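Local structure of extracellular solute-binding protein, family 1 (Trichodesmium erythraeum IMS101, 6G7N) at residues A[103-108]-A[115-120]; A[121-126]-A[189-194]; A[179-184]-A[197-202]. The protein binds ferric iron and, as a FutA-type solute-binding protein, probably hands it to an ABC transporter for uptake into the cell. All blocks are in the same frame, centred on the assembly; numbering follows the deposited sequence.

Contact 1 (A[103-108]-A[115-120])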
loop_
_atom_site.group_PDB
_atom_site.type_symbol
_atom_site.label_atom_id
_atom_site.label_comp_id
_atom_site.label_asym_id
_atom_site.label_seq_id
_atom_site.Cartn_x
_atom_site.Cartn_y
_atom_site.Cartn_z
ATOM N N ARG A 103 -4.410 -3.859 -4.157
ATOM C CA ARG A 103 -3.938 -5.238 -4.148
ATOM C C ARG A 103 -4.881 -6.029 -5.051
ATOM O O ARG A 103 -6.062 -6.191 -4.750
ATOM C CB ARG A 103 -3.803 -5.803 -2.729
ATOM C CG ARG A 103 -2.957 -7.080 -2.670
ATOM C CD ARG A 103 -2.228 -7.231 -1.341
ATOM N NE ARG A 103 -1.231 -8.296 -1.329
ATOM C CZ ARG A 103 -0.027 -8.195 -1.910
ATOM N NH1 ARG A 103 0.346 -7.103 -2.558
ATOM N NH2 ARG A 103 0.828 -9.218 -1.835
ATOM N N VAL A 104 -4.340 -6.447 -6.196
ATOM C CA VAL A 104 -5.120 -6.898 -7.335
ATOM C C VAL A 104 -4.787 -8.324 -7.703
ATOM O O VAL A 104 -3.789 -8.888 -7.253
ATOM C CB VAL A 104 -4.914 -5.960 -8.535
ATOM C CG1 VAL A 104 -5.356 -4.548 -8.158
ATOM C CG2 VAL A 104 -3.464 -5.997 -9.016
ATOM N N ILE A 105 -5.637 -8.881 -8.590
ATOM C CA ILE A 105 -5.360 -10.200 -9.172
ATOM C C ILE A 105 -4.553 -9.983 -10.446
ATOM O O ILE A 105 -5.003 -9.322 -11.399
ATOM C CB ILE A 105 -6.637 -10.983 -9.467
ATOM C CG1 ILE A 105 -7.406 -11.290 -8.178
ATOM C CG2 ILE A 105 -6.297 -12.299 -10.173
ATOM C CD1 ILE A 105 -8.826 -11.768 -8.394
ATOM N N MET A 106 -3.338 -10.520 -10.453
ATOM C CA MET A 106 -2.478 -10.564 -11.645
ATOM C C MET A 106 -2.763 -11.887 -12.341
ATOM O O MET A 106 -2.785 -12.942 -11.677
ATOM C CB MET A 106 -1.012 -10.504 -11.234
ATOM C CG MET A 106 -0.637 -9.264 -10.425
ATOM S SD MET A 106 -0.749 -7.757 -11.429
ATOM C CE MET A 106 -0.226 -6.520 -10.210
ATOM N N TYR A 107 -3.023 -11.856 -13.659
ATOM C CA TYR A 107 -3.425 -13.079 -14.352
ATOM C C TYR A 107 -2.637 -13.280 -15.633
ATOM O O TYR A 107 -2.252 -12.338 -16.321
ATOM C CB TYR A 107 -4.923 -13.113 -14.652
ATOM C CG TYR A 107 -5.443 -12.011 -15.542
ATOM C CD1 TYR A 107 -5.826 -10.776 -15.034
ATOM C CD2 TYR A 107 -5.574 -12.212 -16.932
ATOM C CE1 TYR A 107 -6.297 -9.766 -15.854
ATOM C CE2 TYR A 107 -6.036 -11.186 -17.750
ATOM C CZ TYR A 107 -6.406 -9.965 -17.213
ATOM O OH TYR A 107 -6.869 -8.954 -18.020
ATOM N N ASN A 108 -2.356 -14.544 -15.935
ATOM C CA ASN A 108 -1.680 -14.897 -17.189
ATOM C C ASN A 108 -2.691 -14.725 -18.328
ATOM O O ASN A 108 -3.712 -15.411 -18.369
ATOM C CB ASN A 108 -1.169 -16.317 -17.114
ATOM C CG ASN A 108 -0.439 -16.722 -18.367
ATOM O OD1 ASN A 108 -1.052 -16.976 -19.392
ATOM N ND2 ASN A 108 0.879 -16.746 -18.289
ATOM N N SER A 115 -13.133 -12.666 -17.708
ATOM C CA SER A 115 -14.458 -13.197 -17.367
ATOM C C SER A 115 -14.438 -14.302 -16.312
ATOM O O SER A 115 -15.452 -14.535 -15.646
ATOM C CB SER A 115 -15.154 -13.705 -18.636
ATOM O OG SER A 115 -14.470 -14.836 -19.147
ATOM N N GLU A 116 -13.291 -14.957 -16.126
ATOM C CA GLU A 116 -13.132 -15.991 -15.101
ATOM C C GLU A 116 -12.896 -15.444 -13.712
ATOM O O GLU A 116 -12.909 -16.209 -12.742
ATOM C CB GLU A 116 -11.956 -16.912 -15.439
ATOM C CG GLU A 116 -12.081 -17.636 -16.759
ATOM C CD GLU A 116 -10.826 -18.421 -17.088
ATOM O OE1 GLU A 116 -10.404 -19.245 -16.263
ATOM O OE2 GLU A 116 -10.251 -18.203 -18.164
ATOM N N LEU A 117 -12.653 -14.145 -13.615
ATOM C CA LEU A 117 -12.332 -13.492 -12.349
ATOM C C LEU A 117 -13.516 -12.672 -11.843
ATOM O O LEU A 117 -14.321 -12.175 -12.631
ATOM C CB LEU A 117 -11.109 -12.592 -12.543
ATOM C CG LEU A 117 -9.867 -13.304 -13.086
ATOM C CD1 LEU A 117 -8.746 -12.342 -13.404
ATOM C CD2 LEU A 117 -9.417 -14.402 -12.139
ATOM N N SER A 118 -13.579 -12.482 -10.524
ATOM C CA SER A 118 -14.667 -11.708 -9.921
ATOM C C SER A 118 -14.222 -11.062 -8.621
ATOM O O SER A 118 -14.010 -9.838 -8.570
ATOM C CB SER A 118 -15.914 -12.589 -9.736
ATOM O OG SER A 118 -15.637 -13.747 -8.986
ATOM N N THR A 119 -14.090 -11.873 -7.578
ATOM C CA THR A 119 -13.872 -11.388 -6.233
ATOM C C THR A 119 -12.648 -12.039 -5.581
ATOM O O THR A 119 -12.167 -13.087 -6.008
ATOM C CB THR A 119 -15.087 -11.699 -5.346
ATOM O OG1 THR A 119 -15.212 -13.110 -5.298
ATOM C CG2 THR A 119 -16.380 -11.068 -5.914
ATOM N N TYR A 120 -12.195 -11.453 -4.467
ATOM C CA TYR A 120 -11.216 -12.107 -3.622
ATOM C C TYR A 120 -11.784 -13.428 -3.098
ATOM O O TYR A 120 -11.074 -14.436 -3.007
ATOM C CB TYR A 120 -10.816 -11.234 -2.415
ATOM C CG TYR A 120 -10.196 -9.899 -2.798
ATOM C CD1 TYR A 120 -8.922 -9.816 -3.323
ATOM C CD2 TYR A 120 -10.917 -8.721 -2.648
ATOM C CE1 TYR A 120 -8.349 -8.592 -3.686
ATOM C CE2 TYR A 120 -10.380 -7.506 -3.016
ATOM C CZ TYR A 120 -9.110 -7.436 -3.549
ATOM O OH TYR A 120 -8.619 -6.203 -3.950
#

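Contact 2 (A[121-126]-A[189-194])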
loop_
_atom_site.group_PDB
_atom_site.type_symbol
_atom_site.label_atom_id
_atom_site.label_comp_id
_atom_site.label_asym_id
_atom_site.label_seq_id
_atom_site.Cartn_x
_atom_site.Cartn_y
_atom_site.Cartn_z
ATOM N N GLU A 121 -13.071 -13.440 -2.741
ATOM C CA GLU A 121 -13.704 -14.607 -2.155
ATOM C C GLU A 121 -13.647 -15.796 -3.092
ATOM O O GLU A 121 -13.446 -16.936 -2.656
ATOM C CB GLU A 121 -15.151 -14.273 -1.755
ATOM C CG GLU A 121 -15.240 -13.347 -0.524
ATOM C CD GLU A 121 -14.942 -11.854 -0.752
ATOM O OE1 GLU A 121 -14.822 -11.391 -1.900
ATOM O OE2 GLU A 121 -14.833 -11.160 0.290
ATOM N N ASP A 122 -13.819 -15.553 -4.388
ATOM C CA ASP A 122 -13.831 -16.605 -5.405
ATOM C C ASP A 122 -12.504 -17.339 -5.501
ATOM O O ASP A 122 -12.442 -18.474 -5.999
ATOM C CB ASP A 122 -14.201 -15.978 -6.764
ATOM C CG ASP A 122 -13.955 -16.887 -7.962
ATOM O OD1 ASP A 122 -14.878 -17.622 -8.248
ATOM O OD2 ASP A 122 -12.927 -16.780 -8.703
ATOM N N LEU A 123 -11.416 -16.728 -5.014
ATOM C CA LEU A 123 -10.099 -17.359 -5.087
ATOM C C LEU A 123 -9.954 -18.590 -4.200
ATOM O O LEU A 123 -8.993 -19.347 -4.370
ATOM C CB LEU A 123 -9.001 -16.345 -4.754
ATOM C CG LEU A 123 -9.020 -15.119 -5.664
ATOM C CD1 LEU A 123 -7.919 -14.164 -5.243
ATOM C CD2 LEU A 123 -8.873 -15.545 -7.120
ATOM N N ALA A 124 -10.915 -18.826 -3.302
ATOM C CA ALA A 124 -10.925 -20.051 -2.498
ATOM C C ALA A 124 -11.628 -21.215 -3.166
ATOM O O ALA A 124 -11.633 -22.308 -2.603
ATOM C CB ALA A 124 -11.572 -19.760 -1.131
ATOM N N GLN A 125 -12.216 -21.006 -4.332
ATOM C CA GLN A 125 -12.949 -22.059 -5.023
ATOM C C GLN A 125 -11.988 -23.113 -5.572
ATOM O O GLN A 125 -10.839 -22.816 -5.964
ATOM C CB GLN A 125 -13.772 -21.454 -6.145
ATOM C CG GLN A 125 -14.919 -20.568 -5.680
ATOM C CD GLN A 125 -16.061 -21.355 -5.039
ATOM O OE1 GLN A 125 -16.307 -22.503 -5.366
ATOM N NE2 GLN A 125 -16.738 -20.733 -4.090
ATOM N N ASN A 126 -12.482 -24.347 -5.656
ATOM C CA ASN A 126 -11.694 -25.514 -6.090
ATOM C C ASN A 126 -11.099 -25.364 -7.488
ATOM O O ASN A 126 -10.052 -25.972 -7.785
ATOM C CB ASN A 126 -12.550 -26.803 -6.090
ATOM C CG ASN A 126 -13.060 -27.209 -4.708
ATOM O OD1 ASN A 126 -12.493 -26.839 -3.686
ATOM N ND2 ASN A 126 -14.131 -28.009 -4.684
ATOM N N GLY A 189 2.196 -20.178 -11.889
ATOM C CA GLY A 189 0.813 -19.998 -11.499
ATOM C C GLY A 189 0.044 -19.408 -12.659
ATOM O O GLY A 189 0.658 -18.823 -13.581
ATOM N N ASP A 190 -1.292 -19.505 -12.615
ATOM C CA ASP A 190 -2.122 -18.780 -13.575
ATOM C C ASP A 190 -2.551 -17.416 -13.046
ATOM O O ASP A 190 -2.840 -16.525 -13.844
ATOM C CB ASP A 190 -3.348 -19.599 -14.002
ATOM C CG ASP A 190 -3.001 -20.793 -14.885
ATOM O OD1 ASP A 190 -1.870 -20.887 -15.404
ATOM O OD2 ASP A 190 -3.900 -21.634 -15.027
ATOM N N ILE A 191 -2.664 -17.275 -11.723
ATOM C CA ILE A 191 -3.049 -16.015 -11.103
ATOM C C ILE A 191 -2.202 -15.812 -9.857
ATOM O O ILE A 191 -1.652 -16.751 -9.278
ATOM C CB ILE A 191 -4.567 -15.939 -10.782
ATOM C CG1 ILE A 191 -4.960 -16.985 -9.750
ATOM C CG2 ILE A 191 -5.412 -16.018 -12.041
ATOM C CD1 ILE A 191 -6.394 -16.818 -9.264
ATOM N N GLY A 192 -2.117 -14.557 -9.436
ATOM C CA GLY A 192 -1.462 -14.214 -8.183
ATOM C C GLY A 192 -2.013 -12.943 -7.637
ATOM O O GLY A 192 -2.806 -12.285 -8.295
ATOM N N LEU A 193 -1.629 -12.614 -6.398
ATOM C CA LEU A 193 -1.973 -11.312 -5.811
ATOM C C LEU A 193 -0.711 -10.484 -5.698
ATOM O O LEU A 193 0.338 -10.982 -5.288
ATOM C CB LEU A 193 -2.630 -11.446 -4.433
ATOM C CG LEU A 193 -3.985 -12.117 -4.361
ATOM C CD1 LEU A 193 -4.650 -12.086 -2.984
ATOM C CD2 LEU A 193 -5.009 -11.519 -5.316
ATOM N N ALA A 194 -0.820 -9.212 -6.069
ATOM C CA ALA A 194 0.303 -8.267 -5.965
ATOM C C ALA A 194 -0.261 -6.861 -5.988
ATOM O O ALA A 194 -1.394 -6.647 -6.405
ATOM C CB ALA A 194 1.314 -8.472 -7.079
#

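Contact 3 (A[179-184]-A[197-202]). With FE (Fe (III) ion), chain E; DAL (D-alanine), chain C.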
loop_
_atom_site.group_PDB
_atom_site.type_symbol
_atom_site.label_atom_id
_atom_site.label_comp_id
_atom_site.label_asym_id
_atom_site.label_seq_id
_atom_site.Cartn_x
_atom_site.Cartn_y
_atom_site.Cartn_z
ATOM N N ALA A 179 8.169 -11.114 -7.925
ATOM C CA ALA A 179 8.404 -12.537 -8.173
ATOM C C ALA A 179 7.103 -13.263 -8.480
ATOM O O ALA A 179 7.099 -14.193 -9.295
ATOM C CB ALA A 179 9.124 -13.185 -7.010
ATOM N N GLN A 180 5.990 -12.843 -7.863
ATOM C CA GLN A 180 4.712 -13.502 -8.168
ATOM C C GLN A 180 4.281 -13.172 -9.599
ATOM O O GLN A 180 3.793 -14.032 -10.321
ATOM C CB GLN A 180 3.625 -13.123 -7.163
ATOM C CG GLN A 180 4.029 -13.204 -5.708
ATOM C CD GLN A 180 4.738 -14.462 -5.311
ATOM O OE1 GLN A 180 4.302 -15.568 -5.627
ATOM N NE2 GLN A 180 5.861 -14.296 -4.613
ATOM N N ILE A 181 4.458 -11.912 -9.999
ATOM C CA ILE A 181 4.125 -11.513 -11.357
ATOM C C ILE A 181 4.953 -12.324 -12.369
ATOM O O ILE A 181 4.412 -12.815 -13.380
ATOM C CB ILE A 181 4.327 -9.991 -11.550
ATOM C CG1 ILE A 181 3.368 -9.209 -10.633
ATOM C CG2 ILE A 181 4.139 -9.600 -13.005
ATOM C CD1 ILE A 181 3.636 -7.721 -10.585
ATOM N N LYS A 182 6.255 -12.456 -12.103
ATOM C CA LYS A 182 7.101 -13.223 -13.003
ATOM C C LYS A 182 6.660 -14.705 -13.052
ATOM O O LYS A 182 6.715 -15.338 -14.114
ATOM C CB LYS A 182 8.557 -13.086 -12.607
ATOM C CG LYS A 182 9.109 -11.688 -12.864
ATOM C CD LYS A 182 10.552 -11.520 -12.408
ATOM C CE LYS A 182 11.146 -10.136 -12.625
ATOM N NZ LYS A 182 12.525 -10.052 -12.033
ATOM N N ALA A 183 6.231 -15.271 -11.922
ATOM C CA ALA A 183 5.777 -16.655 -11.857
ATOM C C ALA A 183 4.484 -16.834 -12.647
ATOM O O ALA A 183 4.290 -17.863 -13.306
ATOM C CB ALA A 183 5.622 -17.102 -10.408
ATOM N N VAL A 184 3.594 -15.848 -12.597
ATOM C CA VAL A 184 2.375 -15.886 -13.407
ATOM C C VAL A 184 2.709 -15.847 -14.910
ATOM O O VAL A 184 2.202 -16.653 -15.691
ATOM C CB VAL A 184 1.422 -14.748 -13.012
ATOM C CG1 VAL A 184 0.271 -14.608 -13.983
ATOM C CG2 VAL A 184 0.881 -14.966 -11.598
ATOM N N TYR A 197 1.195 -1.233 -8.538
ATOM C CA TYR A 197 2.363 -0.510 -8.991
ATOM C C TYR A 197 3.505 -1.418 -9.417
ATOM O O TYR A 197 4.395 -0.961 -10.140
ATOM C CB TYR A 197 2.815 0.532 -7.941
ATOM C CG TYR A 197 3.166 -0.042 -6.605
ATOM C CD1 TYR A 197 4.423 -0.539 -6.323
ATOM C CD2 TYR A 197 2.223 -0.097 -5.585
ATOM C CE1 TYR A 197 4.725 -1.066 -5.070
ATOM C CE2 TYR A 197 2.512 -0.634 -4.336
ATOM C CZ TYR A 197 3.753 -1.166 -4.074
ATOM O OH TYR A 197 4.016 -1.757 -2.870
ATOM N N TYR A 198 3.522 -2.681 -8.991
ATOM C CA TYR A 198 4.599 -3.579 -9.411
ATOM C C TYR A 198 4.450 -3.974 -10.881
ATOM O O TYR A 198 5.457 -4.190 -11.567
ATOM C CB TYR A 198 4.705 -4.822 -8.513
ATOM C CG TYR A 198 5.180 -4.523 -7.119
ATOM C CD1 TYR A 198 6.457 -4.036 -6.876
ATOM C CD2 TYR A 198 4.336 -4.691 -6.029
ATOM C CE1 TYR A 198 6.877 -3.758 -5.598
ATOM C CE2 TYR A 198 4.756 -4.399 -4.745
ATOM C CZ TYR A 198 6.021 -3.918 -4.531
ATOM O OH TYR A 198 6.434 -3.601 -3.257
ATOM N N LEU A 199 3.219 -4.105 -11.375
ATOM C CA LEU A 199 3.048 -4.369 -12.794
ATOM C C LEU A 199 3.404 -3.126 -13.610
ATOM O O LEU A 199 4.096 -3.224 -14.638
ATOM C CB LEU A 199 1.637 -4.855 -13.107
ATOM C CG LEU A 199 1.392 -5.240 -14.551
ATOM C CD1 LEU A 199 2.299 -6.380 -15.037
ATOM C CD2 LEU A 199 -0.065 -5.626 -14.754
ATOM N N ALA A 200 2.941 -1.963 -13.146
ATOM C CA ALA A 200 3.321 -0.706 -13.779
ATOM C C ALA A 200 4.829 -0.503 -13.870
ATOM O O ALA A 200 5.358 -0.004 -14.872
ATOM C CB ALA A 200 2.641 0.438 -13.080
ATOM N N ARG A 201 5.528 -0.876 -12.799
ATOM C CA ARG A 201 6.977 -0.746 -12.759
ATOM C C ARG A 201 7.635 -1.558 -13.892
ATOM O O ARG A 201 8.551 -1.059 -14.566
ATOM C CB ARG A 201 7.490 -1.201 -11.414
ATOM C CG ARG A 201 8.946 -0.947 -11.201
ATOM C CD ARG A 201 9.395 -1.459 -9.842
ATOM N NE ARG A 201 8.774 -0.763 -8.704
ATOM C CZ ARG A 201 9.044 -1.066 -7.442
ATOM N NH1 ARG A 201 9.854 -2.086 -7.163
ATOM N NH2 ARG A 201 8.505 -0.381 -6.444
ATOM N N LEU A 202 7.148 -2.791 -14.111
ATOM C CA LEU A 202 7.656 -3.612 -15.200
ATOM C C LEU A 202 7.361 -3.019 -16.550
ATOM O O LEU A 202 8.213 -3.063 -17.460
ATOM C CB LEU A 202 7.117 -5.041 -15.091
ATOM C CG LEU A 202 7.615 -5.836 -13.902
ATOM C CD1 LEU A 202 6.702 -7.033 -13.674
ATOM C CD2 LEU A 202 9.049 -6.305 -14.083
HETATM FE FE FE E . 5.838 -2.078 -2.122
HETATM N N DAL C . 7.870 -1.751 -1.280
HETATM C CA DAL C . 8.273 -0.340 -1.594
HETATM C CB DAL C . 9.161 0.218 -0.493
HETATM C C DAL C . 7.111 0.557 -1.869
HETATM O O DAL C . 5.995 0.004 -1.947
HETATM O OXT DAL C . 7.331 1.791 -2.003
#

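Contact 1 (A[103-108]-A[115-120])
The end of strand 96-108, in the central sheet of this periplasmic-binding-protein fold, is overlaid by the chain that follows it: segment 115-120 runs back across the side chains of Ile-105 and Tyr-107. Two grips, one apolar and one polar, hold it there. In the apolar one, Leu-117 sends CD1 between the two strand residues. This methyl lies 3.7 Å from CD1 of Tyr-107, meeting the ring obliquely, and 4.1 Å from CG2 of Ile-105, whose side chain slides past that of Leu-117 in the opposite direction. The Tyr-107 ring reaches the methyl because its CG sits between backbone N and carbonyl carbon (chi1 61°). Phe-220 of the adjoining strand 217-220 also touches Leu-117. At the other end of the strand segment, Tyr-120 swings its ring back to the backbone. Besides donating to the Arg-103 carbonyl, its OH accepts from His-230 N, joining the strand to the residue just ahead of strand 231-239. A phenylalanine here lacks the hydroxyl and would probably leave the carbonyl of Arg-103 and the amide of His-230 each short of a partner. The side chain of Arg-103 leads elsewhere, to a salt bridge with Asp-177. Its carbonyl oxygen lies at the edge of the Tyr-120 ring, in the ring plane, and takes the proton of OH at 2.7 Å, nearly along the C=O axis (172°).

Contact 2 (A[121-126]-A[189-194])
Leu-123 reaches from the short 3-10 turn 121-124 to two residues of strand 191-195, Ile-191 and Leu-193, and its forked end divides the work. CD2 meets CD1 of Ile-191 at 3.5 Å, a close approach for two methyl groups, with the side chains set obliquely. CD1 faces CD2 of Leu-193 tip to tip, a little more relaxed at 3.9 Å. Ile-191 gets its end there with an extended second torsion (chi2 172°), which carries CD1 off the strand toward the turn. Ile-191 and Leu-193, two apart on the strand, both turn toward the leucine; at Gly-192, between them, a side chain would point the other way. The contact is entirely apolar and small, 120 Å² in all. Beyond Leu-123 the turn drifts away from the strand: Ala-124 is partly exposed, and Gln-125 and Asn-126 are exposed and do not touch segment 189-194. The turn itself is closed by backbone bonds, Ala-124 N to Glu-121 O at 3.2 Å and Gln-125 N to Asp-122 O at 3.0 Å. Asp-122 makes a salt bridge to Lys-127 and a hydrogen bond to Trp-128 NE1. Asn-168 ND2 bonds to the carbonyls of Leu-123 and Gln-125. The leucine thus sits between sheet and helix: Ile-105 of strand 96-108 touches both it and Leu-193, while helix 140-167 brings Phe-165 against Leu-123 and Leu-145 against Leu-193.

Contact 3 (A[179-184]-A[197-202])
Two consecutive tyrosines on one helix turn both bind the same iron, and the second of them, Tyr-198, also leans its CB on CD1 of Ile-181, 3.7 Å away on the neighbouring helix. Tyr-197 OH and Tyr-198 OH each lie 2.0 Å from the iron, and probably bind it as phenolates. The ring of Tyr-197 holds the metal at its edge, in plane, and presents CE1 over one face of the Tyr-198 ring, offset toward the rim. Different first torsions let neighbours converge: CG of Tyr-197 lies between N and carbonyl carbon (chi1 59°), whereas that of Tyr-198 lies anti to the carbonyl carbon (chi1 -69°). D-alanine chelates the iron through its N at 2.2 Å and its O at 2.1 Å. Tyr-141 is the third protein ligand, and Asn-195 ND2 bonds to the phenolic oxygen of Tyr-197. On the same side of the Tyr-198 ring as Tyr-197, Arg-201 turns a face of its guanidinium to CD1 of Tyr-198; its NH2 bonds to Asn-268.
Away from the metal, Ile-181 carries the helix contact. Besides Tyr-198, its CD1 touches the backbone N of Leu-199, and its CG2 meets CD1 of Leu-202 tip to tip at 3.7 Å. The axes of the two segments pass 10.5 Å apart and cross at -69°; Val-213 of helix 208-216 adjoins both Ile-181 and Leu-202. Tyrosine-rich iron sites, here three tyrosines completed by small chelating molecules, recur in ferric-binding proteins of the periplasmic-binding-protein superfamily, though the ligand set varies.

The three contacts lie in series and then interleave: contact 1 closes first, and contacts 2 and 3 alternate, since strand 191-195 lies between helices 177-186 and 196-204. Contacts 1 and 2, with centres about 7 Å apart, share the sheet, where strands 96-108 and 191-195 run antiparallel, Met-106 N pairing with Gly-192 O. Contact 3 is about 14 Å from contact 1 and about 16 Å from contact 2, by centres. Met-106 packs on Ile-181 and Leu-199, and Val-184 lies on the backbone of Ile-191. Loop 115-126 and the helices are thus joined through the strands, linking the iron-binding tyrosines to the sheet of their own half of the protein.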